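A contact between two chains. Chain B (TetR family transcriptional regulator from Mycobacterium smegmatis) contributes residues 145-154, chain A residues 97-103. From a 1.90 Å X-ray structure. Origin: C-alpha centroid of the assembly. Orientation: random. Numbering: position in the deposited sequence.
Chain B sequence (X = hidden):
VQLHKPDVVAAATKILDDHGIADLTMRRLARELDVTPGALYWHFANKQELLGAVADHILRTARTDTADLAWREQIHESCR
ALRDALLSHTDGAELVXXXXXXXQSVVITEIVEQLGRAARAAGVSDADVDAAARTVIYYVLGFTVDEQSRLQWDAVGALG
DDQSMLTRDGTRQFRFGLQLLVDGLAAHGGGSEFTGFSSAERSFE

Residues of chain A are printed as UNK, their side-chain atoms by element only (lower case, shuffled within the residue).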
# COMPACT_ATOMS: atom_id res chain seq x y z
N VAL B 145 -1.20 3.96 4.67
CA VAL B 145 -2.45 3.20 4.45
C VAL B 145 -2.71 2.39 5.69
O VAL B 145 -3.84 2.38 6.22
CB VAL B 145 -2.43 2.29 3.20
CG1 VAL B 145 -3.65 1.35 3.17
CG2 VAL B 145 -2.41 3.09 1.89
N ASP B 146 -1.68 1.71 6.18
CA ASP B 146 -1.82 0.88 7.34
C ASP B 146 -2.23 1.74 8.58
O ASP B 146 -3.13 1.41 9.36
CB ASP B 146 -0.52 0.18 7.59
CG ASP B 146 -0.58 -0.76 8.81
OD1 ASP B 146 -1.12 -1.86 8.69
OD2 ASP B 146 -0.06 -0.38 9.86
N GLU B 147 -1.47 2.78 8.80
CA GLU B 147 -1.72 3.70 9.90
C GLU B 147 -3.12 4.28 9.88
O GLU B 147 -3.83 4.17 10.86
CB GLU B 147 -0.71 4.83 9.78
CG GLU B 147 -0.90 5.97 10.75
CD GLU B 147 0.21 6.96 10.65
OE1 GLU B 147 0.70 7.34 9.55
OE2 GLU B 147 0.58 7.35 11.71
N GLN B 148 -3.56 4.86 8.78
CA GLN B 148 -4.92 5.36 8.64
C GLN B 148 -6.05 4.39 8.86
O GLN B 148 -7.03 4.72 9.51
CB GLN B 148 -5.19 6.01 7.30
CG GLN B 148 -4.63 7.40 7.26
CD GLN B 148 -5.21 8.21 6.13
OE1 GLN B 148 -5.10 7.84 4.97
NE2 GLN B 148 -5.77 9.33 6.45
N SER B 149 -5.88 3.22 8.31
CA SER B 149 -6.79 2.21 8.44
C SER B 149 -6.94 1.80 9.96
O SER B 149 -8.03 1.63 10.42
CB SER B 149 -6.38 1.06 7.51
OG SER B 149 -7.01 -0.05 8.03
N ARG B 150 -5.84 1.69 10.70
CA ARG B 150 -5.87 1.43 12.12
C ARG B 150 -6.55 2.61 12.92
O ARG B 150 -7.34 2.34 13.78
CB ARG B 150 -4.48 1.15 12.67
CG ARG B 150 -3.84 -0.14 12.23
CD ARG B 150 -2.56 -0.40 13.00
NE ARG B 150 -1.62 -1.23 12.25
CZ ARG B 150 -1.43 -2.57 12.36
NH1 ARG B 150 -2.16 -3.27 13.25
NH2 ARG B 150 -0.53 -3.24 11.56
N LEU B 151 -6.21 3.88 12.63
CA LEU B 151 -6.80 5.09 13.30
C LEU B 151 -8.32 5.14 13.06
O LEU B 151 -9.12 5.33 13.99
CB LEU B 151 -6.21 6.40 12.77
CG LEU B 151 -4.79 6.86 13.17
CD1 LEU B 151 -4.34 8.05 12.35
CD2 LEU B 151 -4.70 7.16 14.67
N GLN B 152 -8.70 4.99 11.81
CA GLN B 152 -10.12 4.90 11.42
C GLN B 152 -10.88 3.76 12.07
O GLN B 152 -12.01 3.99 12.50
CB GLN B 152 -10.32 4.90 9.89
CG GLN B 152 -10.09 6.29 9.28
CD GLN B 152 -9.90 6.27 7.75
OE1 GLN B 152 -10.34 5.36 7.06
NE2 GLN B 152 -9.25 7.30 7.23
N TRP B 153 -10.28 2.57 12.19
CA TRP B 153 -10.95 1.40 12.83
C TRP B 153 -10.91 1.36 14.36
O TRP B 153 -11.93 1.08 14.99
CB TRP B 153 -10.43 0.06 12.29
CG TRP B 153 -10.68 -0.12 10.79
CD1 TRP B 153 -11.66 0.49 10.01
CD2 TRP B 153 -9.94 -0.98 9.91
NE1 TRP B 153 -11.54 0.08 8.70
CE2 TRP B 153 -10.50 -0.82 8.60
CE3 TRP B 153 -8.84 -1.85 10.09
CZ2 TRP B 153 -10.00 -1.52 7.47
CZ3 TRP B 153 -8.34 -2.55 8.95
CH2 TRP B 153 -8.93 -2.38 7.67
N ASP B 154 -9.76 1.65 14.96
CA ASP B 154 -9.60 1.52 16.43
C ASP B 154 -9.97 2.83 17.12
O ASP B 154 -9.18 3.43 17.87
CB ASP B 154 -8.20 1.01 16.77
CG ASP B 154 -7.83 -0.24 15.94
OD1 ASP B 154 -8.66 -0.72 15.12
OD2 ASP B 154 -6.69 -0.74 16.09
N UNK A 97 -2.90 -6.49 3.01
CA UNK A 97 -2.74 -5.16 3.68
C UNK A 97 -3.80 -4.86 4.68
O UNK A 97 -3.46 -4.41 5.78
c UNK A 97 -2.65 -3.97 2.73
o UNK A 97 -1.59 -4.25 1.84
N UNK A 98 -5.06 -4.99 4.27
CA UNK A 98 -6.15 -4.67 5.17
C UNK A 98 -6.22 -5.67 6.33
O UNK A 98 -6.53 -5.28 7.49
c UNK A 98 -7.49 -4.53 4.44
N UNK A 99 -5.86 -6.93 6.11
CA UNK A 99 -5.87 -7.87 7.21
C UNK A 99 -4.74 -7.69 8.19
O UNK A 99 -4.91 -7.93 9.37
c UNK A 99 -5.93 -9.32 6.73
o UNK A 99 -7.17 -9.55 6.08
N UNK A 100 -3.57 -7.29 7.73
CA UNK A 100 -2.47 -6.92 8.58
C UNK A 100 -2.90 -5.76 9.45
O UNK A 100 -2.69 -5.79 10.66
c UNK A 100 0.37 -6.89 9.60
c UNK A 100 1.89 -4.77 8.77
c UNK A 100 -1.26 -6.50 7.74
c UNK A 100 0.75 -5.11 8.08
c UNK A 100 -0.05 -6.14 8.51
c UNK A 100 1.49 -6.53 10.34
c UNK A 100 2.28 -5.49 9.89
N UNK A 101 -3.54 -4.77 8.82
CA UNK A 101 -3.95 -3.55 9.54
C UNK A 101 -5.03 -3.88 10.62
O UNK A 101 -5.09 -3.25 11.66
c UNK A 101 -4.52 -2.57 8.56
N UNK A 102 -5.92 -4.81 10.33
CA UNK A 102 -6.98 -5.12 11.26
C UNK A 102 -6.48 -6.13 12.30
O UNK A 102 -7.23 -6.49 13.17
o UNK A 102 -7.86 -7.00 10.17
c UNK A 102 -8.17 -5.65 10.49
N UNK A 103 -5.25 -6.63 12.20
CA UNK A 103 -4.75 -7.65 13.08
C UNK A 103 -5.31 -9.07 12.88
O UNK A 103 -5.17 -9.89 13.78
O HOH W 1 -1.37 -2.68 6.12

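Position 97 of chain A carries one carbon followed by one oxygen, unbranched. Its CB comes no nearer to the chain B stretch than 5.4 Å, at V145(B) CG1, but its backbone O accepts a hydrogen bond from a water (2.7 Å from the position 97 O to the water O), and the same water donates to D146(B) OD1, also at 2.7 Å, bridging the two chains. The residue is serine, S97(A).

Position 98 has a single side-chain carbon, CB, packed 4.1 Å from W153(B) CH2, while its backbone O lies near the plane of the indole at its edge, 3.6 Å from W153(B) CZ3. It is alanine, A98(A).

Position 99 again has one carbon and one oxygen. Its CA-to-CB bond points away from chain B and it makes no contact there; it is serine, S99(A).

At position 100 one carbon leads to a ring of six carbons with no oxygen attached. The ring lies beside D146(B) and turns one face to R150(B), so the residue is phenylalanine rather than tyrosine. F100(A) adopts chi1 t, bringing the ring end nearer to chain B, with CD2 3.8 Å from D146(B) OD1. R150(B) NH2 lies over the ring face, 4.0 Å from F100(A) CZ. The guanidinium carbon R150(B) CZ is almost on the ring normal, but its distance of 5.2 Å from the ring centroid makes any cation-pi attraction weak at most.

Position 101 ends at one carbon, CB, 3.5 Å from D146(B) OD1, 3.6 Å from S149(B) OG and 3.8 Å from W153(B) CZ3, so this small methyl is in contact with three chain B side chains. It is alanine, A101(A), the most extensively covered residue of its stretch.

Position 102 bears one carbon and one oxygen; its CB approaches W153(B) CZ3 at 3.5 Å. It is serine, S102(A).

Position 103 has no side-chain atoms and is glycine. G103(A) follows the helix with positive phi, a conformation that favours glycine, and closes a Schellman motif in which its N bonds to F100(A) O at 3.1 Å.

The two helices cross at -52°, their axes 9.3 Å apart at closest approach, and D146(B) and A101(A) have the nearest CA atoms, 5.4 Å apart. Within chain B, a salt bridge from R150(B) NE to D146(B) OD2 (3.0 Å) ties the arginine to the preceding helical turn and helps place its guanidinium over F100(A). No clear direct hydrogen bond joins the stretches; packing around A101(A) and the bridging water hold them together, and S149(B) OG is buried without a polar partner.

Chain A 97-103: SASFASG
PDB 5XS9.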